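Local coordinates for protein putative thioesterase II (Thermobifida fusca, PDB 3BBJ) that probably hydrolyses acyl-CoA thioesters, as a double-hotdog enzyme of the acyl-CoA thioesterase kind, at residues Asp244-Asn250 with Ser264-Val270; Glu173-Asp179 with Pro232-Thr238; Leu41-Gln46 with Ile101-Leu106. One frame throughout, in Å; residues are numbered along the deposited sequence.

Contact 1 (Asp244-Asn250 with Ser264-Val270); sequences DGWFDEN and SRQLARV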
loop_
_atom_site.group_PDB
_atom_site.type_symbol
_atom_site.label_atom_id
_atom_site.label_comp_id
_atom_site.label_asym_id
_atom_site.label_seq_id
_atom_site.Cartn_x
_atom_site.Cartn_y
_atom_site.Cartn_z
ATOM N N ASP A 244 12.118 -15.380 0.121
ATOM C CA ASP A 244 12.619 -15.272 -1.249
ATOM C C ASP A 244 13.228 -13.876 -1.499
ATOM O O ASP A 244 13.115 -13.317 -2.594
ATOM C CB ASP A 244 11.499 -15.607 -2.247
ATOM C CG ASP A 244 12.001 -15.820 -3.674
ATOM O OD1 ASP A 244 13.137 -16.306 -3.888
ATOM O OD2 ASP A 244 11.221 -15.509 -4.592
ATOM N N GLY A 245 13.885 -13.341 -0.469
ATOM C CA GLY A 245 14.547 -12.041 -0.536
ATOM C C GLY A 245 13.652 -10.835 -0.333
ATOM O O GLY A 245 14.139 -9.707 -0.184
ATOM N N TRP A 246 12.352 -11.070 -0.324
ATOM C CA TRP A 246 11.352 -10.025 -0.191
ATOM C C TRP A 246 10.986 -9.801 1.266
ATOM O O TRP A 246 10.918 -10.740 2.050
ATOM C CB TRP A 246 10.095 -10.402 -0.977
ATOM C CG TRP A 246 10.311 -10.416 -2.461
ATOM C CD1 TRP A 246 10.639 -11.484 -3.230
ATOM C CD2 TRP A 246 10.221 -9.295 -3.357
ATOM N NE1 TRP A 246 10.772 -11.103 -4.546
ATOM C CE2 TRP A 246 10.519 -9.765 -4.646
ATOM C CE3 TRP A 246 9.927 -7.939 -3.190
ATOM C CZ2 TRP A 246 10.512 -8.930 -5.761
ATOM C CZ3 TRP A 246 9.935 -7.116 -4.291
ATOM C CH2 TRP A 246 10.213 -7.607 -5.557
ATOM N N PHE A 247 10.777 -8.543 1.634
ATOM C CA PHE A 247 10.266 -8.219 2.970
ATOM C C PHE A 247 9.276 -7.061 2.905
ATOM O O PHE A 247 9.317 -6.231 1.986
ATOM C CB PHE A 247 11.400 -7.904 3.959
ATOM C CG PHE A 247 12.191 -6.676 3.617
ATOM C CD1 PHE A 247 13.247 -6.743 2.717
ATOM C CD2 PHE A 247 11.908 -5.457 4.224
ATOM C CE1 PHE A 247 13.967 -5.629 2.389
ATOM C CE2 PHE A 247 12.646 -4.318 3.907
ATOM C CZ PHE A 247 13.672 -4.398 2.986
ATOM N N ASP A 248 8.378 -7.039 3.884
ATOM C CA ASP A 248 7.442 -5.932 4.066
ATOM C C ASP A 248 7.895 -5.076 5.264
ATOM O O ASP A 248 8.262 -5.611 6.318
ATOM C CB ASP A 248 6.015 -6.439 4.279
ATOM C CG ASP A 248 5.873 -7.314 5.524
ATOM O OD1 ASP A 248 6.477 -8.404 5.546
ATOM O OD2 ASP A 248 5.146 -6.930 6.463
ATOM N N GLU A 249 7.888 -3.755 5.091
ATOM C CA GLU A 249 8.181 -2.814 6.188
ATOM C C GLU A 249 6.956 -1.941 6.399
ATOM O O GLU A 249 6.579 -1.153 5.549
ATOM C CB GLU A 249 9.408 -1.967 5.860
ATOM C CG GLU A 249 9.816 -0.938 6.905
ATOM C CD GLU A 249 11.116 -0.192 6.525
ATOM O OE1 GLU A 249 12.148 -0.866 6.248
ATOM O OE2 GLU A 249 11.111 1.068 6.518
ATOM N N ASN A 250 6.351 -2.071 7.556
ATOM C CA ASN A 250 5.113 -1.379 7.867
ATOM C C ASN A 250 5.403 -0.289 8.882
ATOM O O ASN A 250 5.769 -0.603 10.003
ATOM C CB ASN A 250 4.142 -2.393 8.443
ATOM C CG ASN A 250 4.107 -3.656 7.622
ATOM O OD1 ASN A 250 3.865 -3.592 6.435
ATOM N ND2 ASN A 250 4.394 -4.808 8.240
ATOM N N SER A 264 1.971 3.420 6.450
ATOM C CA SER A 264 2.831 3.174 5.314
ATOM C C SER A 264 3.195 1.701 5.273
ATOM O O SER A 264 3.413 1.076 6.294
ATOM C CB SER A 264 4.117 4.012 5.456
ATOM O OG SER A 264 4.956 3.945 4.306
ATOM N N ARG A 265 3.203 1.138 4.085
ATOM C CA ARG A 265 3.748 -0.187 3.891
ATOM C C ARG A 265 4.627 -0.112 2.623
ATOM O O ARG A 265 4.177 0.398 1.591
ATOM C CB ARG A 265 2.641 -1.279 3.801
ATOM C CG ARG A 265 3.269 -2.724 3.624
ATOM C CD ARG A 265 2.323 -3.971 3.611
ATOM N NE ARG A 265 1.401 -4.084 4.763
ATOM C CZ ARG A 265 0.084 -4.317 4.671
ATOM N NH1 ARG A 265 -0.502 -4.502 3.485
ATOM N NH2 ARG A 265 -0.663 -4.381 5.776
ATOM N N GLN A 266 5.889 -0.526 2.724
ATOM C CA GLN A 266 6.717 -0.703 1.506
ATOM C C GLN A 266 7.104 -2.178 1.335
ATOM O O GLN A 266 7.115 -2.948 2.321
ATOM C CB GLN A 266 7.967 0.204 1.435
ATOM C CG GLN A 266 9.054 -0.013 2.471
ATOM C CD GLN A 266 10.383 0.661 2.098
ATOM O OE1 GLN A 266 11.141 0.150 1.276
ATOM N NE2 GLN A 266 10.686 1.794 2.739
ATOM N N LEU A 267 7.381 -2.550 0.082
ATOM C CA LEU A 267 7.893 -3.879 -0.274
ATOM C C LEU A 267 9.231 -3.717 -0.989
ATOM O O LEU A 267 9.371 -2.910 -1.916
ATOM C CB LEU A 267 6.920 -4.640 -1.192
ATOM C CG LEU A 267 7.184 -6.143 -1.322
ATOM C CD1 LEU A 267 6.729 -6.877 -0.024
ATOM C CD2 LEU A 267 6.525 -6.767 -2.549
ATOM N N ALA A 268 10.222 -4.491 -0.570
ATOM C CA ALA A 268 11.557 -4.404 -1.170
ATOM C C ALA A 268 12.209 -5.780 -1.201
ATOM O O ALA A 268 11.885 -6.659 -0.384
ATOM C CB ALA A 268 12.428 -3.413 -0.411
ATOM N N ARG A 269 13.100 -5.974 -2.180
ATOM C CA ARG A 269 13.864 -7.197 -2.266
ATOM C C ARG A 269 15.358 -6.972 -2.068
ATOM O O ARG A 269 16.021 -6.249 -2.843
ATOM C CB ARG A 269 13.677 -7.929 -3.575
ATOM C CG ARG A 269 14.132 -9.393 -3.414
ATOM C CD ARG A 269 14.191 -10.142 -4.704
ATOM N NE ARG A 269 14.377 -11.565 -4.427
ATOM C CZ ARG A 269 14.982 -12.435 -5.237
ATOM N NH1 ARG A 269 15.524 -12.048 -6.391
ATOM N NH2 ARG A 269 15.078 -13.705 -4.863
ATOM N N VAL A 270 15.853 -7.620 -1.017
ATOM C CA VAL A 270 17.280 -7.739 -0.709
ATOM C C VAL A 270 18.155 -8.141 -1.916
ATOM O O VAL A 270 17.711 -8.845 -2.829
ATOM C CB VAL A 270 17.442 -8.769 0.438
ATOM C CG1 VAL A 270 18.420 -9.864 0.086
ATOM C CG2 VAL A 270 17.767 -8.057 1.725
HETATM O O HOH W 1 9.208 2.430 5.161
HETATM O O HOH W 2 6.592 1.809 5.136
#

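Contact 2 (Glu173-Asp179 with Pro232-Thr238); sequences ELCGYVD and PLAFRST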
loop_
_atom_site.group_PDB
_atom_site.type_symbol
_atom_site.label_atom_id
_atom_site.label_comp_id
_atom_site.label_asym_id
_atom_site.label_seq_id
_atom_site.Cartn_x
_atom_site.Cartn_y
_atom_site.Cartn_z
ATOM N N GLU A 173 10.550 -5.355 15.514
ATOM C CA GLU A 173 9.766 -4.187 15.847
ATOM C C GLU A 173 10.662 -3.029 16.291
ATOM O O GLU A 173 11.531 -3.198 17.140
ATOM C CB GLU A 173 8.774 -4.548 16.954
ATOM C CG GLU A 173 7.905 -3.371 17.446
ATOM C CD GLU A 173 6.786 -3.792 18.409
ATOM O OE1 GLU A 173 6.013 -4.721 18.059
ATOM O OE2 GLU A 173 6.667 -3.164 19.497
ATOM N N LEU A 174 10.468 -1.854 15.710
ATOM C CA LEU A 174 11.186 -0.673 16.171
ATOM C C LEU A 174 10.169 0.390 16.513
ATOM O O LEU A 174 9.111 0.453 15.906
ATOM C CB LEU A 174 12.173 -0.148 15.117
ATOM C CG LEU A 174 13.331 -1.079 14.753
ATOM C CD1 LEU A 174 13.982 -0.671 13.428
ATOM C CD2 LEU A 174 14.359 -1.115 15.873
ATOM N N CYS A 175 10.475 1.198 17.515
ATOM C CA CYS A 175 9.633 2.338 17.831
ATOM C C CYS A 175 10.414 3.441 18.523
ATOM O O CYS A 175 11.559 3.271 18.966
ATOM C CB CYS A 175 8.429 1.928 18.668
ATOM S SG CYS A 175 8.856 1.323 20.277
ATOM N N GLY A 176 9.789 4.597 18.597
ATOM C CA GLY A 176 10.444 5.745 19.142
ATOM C C GLY A 176 9.888 6.985 18.495
ATOM O O GLY A 176 8.716 7.030 18.141
ATOM N N TYR A 177 10.743 7.994 18.358
ATOM C CA TYR A 177 10.358 9.284 17.813
ATOM C C TYR A 177 11.285 9.682 16.671
ATOM O O TYR A 177 12.475 9.364 16.681
ATOM C CB TYR A 177 10.367 10.328 18.939
ATOM C CG TYR A 177 9.458 9.926 20.076
ATOM C CD1 TYR A 177 9.866 8.963 20.993
ATOM C CD2 TYR A 177 8.178 10.464 20.204
ATOM C CE1 TYR A 177 9.048 8.549 22.014
ATOM C CE2 TYR A 177 7.333 10.056 21.231
ATOM C CZ TYR A 177 7.778 9.101 22.138
ATOM O OH TYR A 177 6.968 8.684 23.165
ATOM N N VAL A 178 10.723 10.368 15.686
ATOM C CA VAL A 178 11.480 10.839 14.537
ATOM C C VAL A 178 11.066 12.240 14.160
ATOM O O VAL A 178 9.897 12.622 14.321
ATOM C CB VAL A 178 11.269 9.943 13.315
ATOM C CG1 VAL A 178 9.733 9.850 12.906
ATOM C CG2 VAL A 178 12.146 10.415 12.171
ATOM N N ASP A 179 12.033 13.005 13.661
ATOM C CA ASP A 179 11.807 14.376 13.198
ATOM C C ASP A 179 13.015 14.780 12.368
ATOM O O ASP A 179 14.027 14.072 12.360
ATOM C CB ASP A 179 11.662 15.319 14.407
ATOM C CG ASP A 179 10.836 16.583 14.094
ATOM O OD1 ASP A 179 10.633 16.929 12.902
ATOM O OD2 ASP A 179 10.379 17.224 15.071
ATOM N N PRO A 232 7.811 16.291 16.851
ATOM C CA PRO A 232 8.319 14.975 16.531
ATOM C C PRO A 232 7.184 13.965 16.400
ATOM O O PRO A 232 6.170 14.061 17.104
ATOM C CB PRO A 232 9.212 14.642 17.735
ATOM C CG PRO A 232 8.732 15.485 18.821
ATOM C CD PRO A 232 8.284 16.744 18.167
ATOM N N LEU A 233 7.362 13.002 15.508
ATOM C CA LEU A 233 6.365 11.950 15.321
ATOM C C LEU A 233 6.807 10.687 16.037
ATOM O O LEU A 233 7.987 10.333 15.997
ATOM C CB LEU A 233 6.161 11.690 13.830
ATOM C CG LEU A 233 5.632 12.937 13.110
ATOM C CD1 LEU A 233 5.757 12.856 11.593
ATOM C CD2 LEU A 233 4.200 13.192 13.533
ATOM N N ALA A 234 5.868 10.044 16.727
ATOM C CA ALA A 234 6.081 8.713 17.286
ATOM C C ALA A 234 5.940 7.713 16.128
ATOM O O ALA A 234 5.020 7.854 15.309
ATOM C CB ALA A 234 5.038 8.411 18.365
ATOM N N PHE A 235 6.826 6.709 16.072
ATOM C CA PHE A 235 6.813 5.728 14.998
ATOM C C PHE A 235 6.841 4.314 15.526
ATOM O O PHE A 235 7.255 4.066 16.645
ATOM C CB PHE A 235 8.004 5.920 14.047
ATOM C CG PHE A 235 9.365 5.530 14.648
ATOM C CD1 PHE A 235 9.814 4.209 14.618
ATOM C CD2 PHE A 235 10.197 6.488 15.204
ATOM C CE1 PHE A 235 11.046 3.858 15.175
ATOM C CE2 PHE A 235 11.432 6.140 15.746
ATOM C CZ PHE A 235 11.848 4.826 15.736
ATOM N N ARG A 236 6.374 3.388 14.692
ATOM C CA ARG A 236 6.503 1.966 14.951
ATOM C C ARG A 236 6.691 1.313 13.610
ATOM O O ARG A 236 5.930 1.601 12.660
ATOM C CB ARG A 236 5.272 1.380 15.634
ATOM C CG ARG A 236 5.379 -0.142 15.807
ATOM C CD ARG A 236 4.061 -0.852 16.111
ATOM N NE ARG A 236 2.939 -0.276 15.364
ATOM C CZ ARG A 236 1.750 -0.843 15.207
ATOM N NH1 ARG A 236 1.504 -2.055 15.707
ATOM N NH2 ARG A 236 0.810 -0.197 14.519
ATOM N N SER A 237 7.698 0.440 13.541
ATOM C CA SER A 237 8.048 -0.281 12.308
ATOM C C SER A 237 8.014 -1.778 12.538
ATOM O O SER A 237 8.591 -2.254 13.483
ATOM C CB SER A 237 9.429 0.112 11.821
ATOM O OG SER A 237 9.679 -0.563 10.606
ATOM N N THR A 238 7.336 -2.515 11.668
ATOM C CA THR A 238 7.201 -3.945 11.819
ATOM C C THR A 238 7.312 -4.638 10.473
ATOM O O THR A 238 7.323 -3.996 9.431
ATOM C CB THR A 238 5.864 -4.316 12.501
ATOM O OG1 THR A 238 4.775 -4.047 11.626
ATOM C CG2 THR A 238 5.684 -3.524 13.767
#

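Contact 3 (Leu41-Gln46 with Ile101-Leu106); sequences LMTVLQ and ILTGTL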
loop_
_atom_site.group_PDB
_atom_site.type_symbol
_atom_site.label_atom_id
_atom_site.label_comp_id
_atom_site.label_asym_id
_atom_site.label_seq_id
_atom_site.Cartn_x
_atom_site.Cartn_y
_atom_site.Cartn_z
ATOM N N LEU A 41 12.811 11.714 -2.278
ATOM C CA LEU A 41 12.290 11.796 -3.640
ATOM C C LEU A 41 10.757 11.820 -3.631
ATOM O O LEU A 41 10.123 12.413 -4.517
ATOM C CB LEU A 41 12.777 10.620 -4.480
ATOM C CG LEU A 41 14.278 10.298 -4.519
ATOM C CD1 LEU A 41 14.484 9.153 -5.464
ATOM C CD2 LEU A 41 15.149 11.492 -4.950
HETATM N N MSE A 42 10.160 11.169 -2.625
HETATM C CA MSE A 42 8.707 11.216 -2.445
HETATM C C MSE A 42 8.212 12.622 -2.091
HETATM O O MSE A 42 7.208 13.087 -2.625
HETATM C CB MSE A 42 8.266 10.197 -1.398
HETATM C CG MSE A 42 8.178 8.760 -1.988
HETATM SE SE MSE A 42 8.099 7.318 -0.693
HETATM C CE MSE A 42 6.944 8.156 0.618
ATOM N N THR A 43 8.950 13.282 -1.209
ATOM C CA THR A 43 8.646 14.609 -0.708
ATOM C C THR A 43 8.565 15.613 -1.853
ATOM O O THR A 43 7.660 16.456 -1.915
ATOM C CB THR A 43 9.741 15.043 0.312
ATOM O OG1 THR A 43 9.616 14.260 1.516
ATOM C CG2 THR A 43 9.620 16.497 0.651
ATOM N N VAL A 44 9.528 15.496 -2.758
ATOM C CA VAL A 44 9.620 16.345 -3.941
ATOM C C VAL A 44 8.471 16.053 -4.906
ATOM O O VAL A 44 7.864 16.979 -5.457
ATOM C CB VAL A 44 10.990 16.149 -4.638
ATOM C CG1 VAL A 44 10.934 16.582 -6.096
ATOM C CG2 VAL A 44 12.083 16.908 -3.884
ATOM N N LEU A 45 8.170 14.775 -5.117
ATOM C CA LEU A 45 7.082 14.404 -6.000
ATOM C C LEU A 45 5.756 14.818 -5.383
ATOM O O LEU A 45 4.864 15.280 -6.093
ATOM C CB LEU A 45 7.080 12.905 -6.289
ATOM C CG LEU A 45 8.159 12.306 -7.196
ATOM C CD1 LEU A 45 7.745 10.859 -7.537
ATOM C CD2 LEU A 45 8.373 13.128 -8.479
ATOM N N GLN A 46 5.624 14.690 -4.064
ATOM C CA GLN A 46 4.390 15.115 -3.409
ATOM C C GLN A 46 4.117 16.574 -3.704
ATOM O O GLN A 46 2.959 16.943 -3.942
ATOM C CB GLN A 46 4.432 14.876 -1.887
ATOM C CG GLN A 46 3.161 15.350 -1.149
ATOM C CD GLN A 46 3.140 14.962 0.327
ATOM O OE1 GLN A 46 3.097 13.785 0.667
ATOM N NE2 GLN A 46 3.140 15.966 1.212
ATOM N N ILE A 101 13.217 7.655 -12.714
ATOM C CA ILE A 101 13.704 7.227 -11.414
ATOM C C ILE A 101 12.581 6.528 -10.623
ATOM O O ILE A 101 12.715 5.381 -10.166
ATOM C CB ILE A 101 14.209 8.467 -10.628
ATOM C CG1 ILE A 101 15.277 9.229 -11.441
ATOM C CG2 ILE A 101 14.699 8.092 -9.212
ATOM C CD1 ILE A 101 16.527 8.426 -11.811
ATOM N N LEU A 102 11.457 7.237 -10.543
ATOM C CA LEU A 102 10.376 6.936 -9.643
ATOM C C LEU A 102 9.090 7.536 -10.171
ATOM O O LEU A 102 9.105 8.632 -10.720
ATOM C CB LEU A 102 10.702 7.627 -8.313
ATOM C CG LEU A 102 9.714 7.547 -7.147
ATOM C CD1 LEU A 102 9.554 6.087 -6.723
ATOM C CD2 LEU A 102 10.222 8.399 -6.019
ATOM N N THR A 103 7.980 6.817 -10.002
ATOM C CA THR A 103 6.655 7.361 -10.308
ATOM C C THR A 103 5.719 7.196 -9.111
ATOM O O THR A 103 5.751 6.188 -8.422
ATOM C CB THR A 103 6.015 6.738 -11.547
ATOM O OG1 THR A 103 4.791 7.427 -11.829
ATOM C CG2 THR A 103 5.723 5.273 -11.345
ATOM N N GLY A 104 4.920 8.234 -8.870
ATOM C CA GLY A 104 3.919 8.239 -7.820
ATOM C C GLY A 104 2.548 8.609 -8.371
ATOM O O GLY A 104 2.450 9.318 -9.374
ATOM N N THR A 105 1.492 8.051 -7.772
ATOM C CA THR A 105 0.130 8.476 -8.072
ATOM C C THR A 105 -0.439 8.828 -6.710
ATOM O O THR A 105 -0.244 8.104 -5.750
ATOM C CB THR A 105 -0.670 7.411 -8.819
ATOM O OG1 THR A 105 0.064 7.032 -9.990
ATOM C CG2 THR A 105 -2.060 7.950 -9.238
ATOM N N LEU A 106 -1.044 10.000 -6.618
ATOM C CA LEU A 106 -1.498 10.524 -5.353
ATOM C C LEU A 106 -2.947 10.917 -5.423
ATOM O O LEU A 106 -3.345 11.710 -6.286
ATOM C CB LEU A 106 -0.651 11.745 -4.917
ATOM C CG LEU A 106 0.830 11.520 -4.548
ATOM C CD1 LEU A 106 1.697 11.359 -5.791
ATOM C CD2 LEU A 106 1.365 12.648 -3.696
#

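Contact 1 (Asp244-Asn250 with Ser264-Val270)
A tightly closed antiparallel pair can carry very different chemistry along its length, and Asp-244 to Asn-250 against Ser-264 to Val-270 is a clear case. At the open end of the hairpin, the carbonyl O of Asp-244 accepts two bonds from Arg-269, from NE at 2.8 Å and NH2 at 3.0 Å, while Asp-244 OD1 makes a longer salt bridge to the same NH2 (3.4 Å); OD2 turns to Asp-112 of the second subunit. Gly-245, at positive phi, leaves space that a CB would take from Arg-269 NE, and its O receives Val-270 N at 2.8 Å. The Trp-246 ring carries Arg-269 over one face: Arg-269 CB sits 3.6 Å from the centroid of its six-membered ring, almost on the normal, a CH-pi contact, and Trp-246 CE3 meets Leu-267 CD2 at 3.7 Å. Phe-247 forms a hydrogen-bonded pair with Ala-268 (N to O 3.0 Å, O to N 3.2 Å), its CZ resting 3.7 Å from Ala-268 CB on the other face of the sheet. Asp-248 faces Leu-267 across a non-hydrogen-bonded pair, and its carboxylate reaches Arg-225 of the second subunit. Glu-249 pairs with Gln-266 through two 3.0 Å backbone bonds; a water bridges Glu-249 OE2 and Gln-266 NE2, while Glu-249 OE1 is held by Ile-205 N and Gln-266 OE1 by Thr-217 OG1. Asn-250 ND2 donates to Asp-248 OD2 (2.9 Å), and Asn-250 OD1 takes a weak bond from Arg-265 NE (3.0 Å). The two strands form a beta hairpin, in the long antiparallel sheet characteristic of a double-hotdog thioesterase.

Contact 2 (Glu173-Asp179 with Pro232-Thr238)
Strand neighbours need not be chain neighbours: Pro-232 to Thr-238 pairs antiparallel with Glu-173 to Asp-179 across more than fifty intervening residues. Pro-232 opens the segment beside Asp-179, whose OD2 lies 3.8 Å from Pro-232 CD but bonds to Ser-187 OG. Leu-233 starts the regular pairing, its N reaching Val-178 O and its O receiving Val-178 N, both at 2.8 Å. On the face shared with Tyr-177, Ala-234 puts CB 4.0 Å from the tyrosine CE2, while the tyrosine hydroxyl bonds to Pro-127 O. Such long-range pairing fits the hotdog fold, whose antiparallel sheet here carries strand 173-180 between strands 233-243 and 151-155. Phe-235 has more of its surface covered by the opposing segment than any other residue here. Its backbone exchanges bonds with Gly-176 (N to O 2.8 Å, O to N 3.2 Å), and its ring reaches over the same glycine, with Gly-176 CA 4.0 Å from the centroid in a CH-pi contact; a CB there would crowd Phe-235 CE2 and, at these backbone angles, jam against Cys-175 O, which alone demands glycine. Arg-236 faces Cys-175 in a non-hydrogen-bonded pair and sends its guanidinium to Asp-252. Ser-237 N bonds to Leu-174 O at 2.8 Å and Ser-237 O accepts Leu-174 N at 2.9 Å.

Contact 3 (Leu41-Gln46 with Ile101-Leu106)
Helix-on-sheet packing can do without polar bonds between the two layers, and Leu-41 to Gln-46 over Ile-101 to Leu-106 illustrates it: no hydrogen bond joins the two segments. Their axes pass 9.3 Å apart at closest approach with 50° between their directions, a spacing filled by side chains.

The apolar contacts come first. Leu-41 and Leu-45, one helical turn apart, both direct their CB atoms toward the strand and meet the same partner: Leu-102 CD2 is 3.7 Å from Leu-41 CB and 3.8 Å from Leu-45 CD1. Leu-41 CD1 also reaches Ile-101 CG2 at 3.9 Å. Further along, Leu-106 CD2 fits against Gln-46, 3.9 Å from its CA and 4.1 Å from its CG, so the glutamine contributes its aliphatic part.

Contacts with the strand backbone are fewer. Leu-45 CD1 lies 4.1 Å from Gly-104 N; here the two chains come nearest, Leu-45 CA and Gly-104 CA being 7.2 Å apart.

Polar bonds run within the helix or away from this interface. Leu-45 N bonds to Leu-41 O at 3.1 Å and Gln-46 N to Met-42 O at 2.7 Å, while Gln-46 NE2 reaches Leu-192 O, tying the helix to the start of helix 191-198. The outward-turned Thr-103 packs on Leu-81 of the second subunit.

This is the hotdog arrangement, helix 38-51 being the sausage held by the sheet of the N-terminal repeat. With no hydrogen bond crossing between the segments, the interface is left mainly to leucine and isoleucine, with the aliphatic part of Gln-46, implying cohesion by hydrophobic burial and close fit.

The three contacts divide the labour of one sheet. Contacts 1 and 2 are strand pairings in the C-terminal hotdog and are consecutive in it: strands 246-254 and 233-243 are neighbours, and Asn-250 N lies 2.9 Å from Thr-238 O, a probable hydrogen bond. Contact 3, in the N-terminal hotdog, instead lays a helix on the sheet, about 22 Å from contact 2 between centres and across the middle of the chain. It is wholly buried and apolar, whereas contact 2 is only partly buried. Contact 1 is mostly buried yet rich in charge, part of it, at Asp-248, directed to the second subunit; contact 3 touches that subunit too, whereas contact 2 does not.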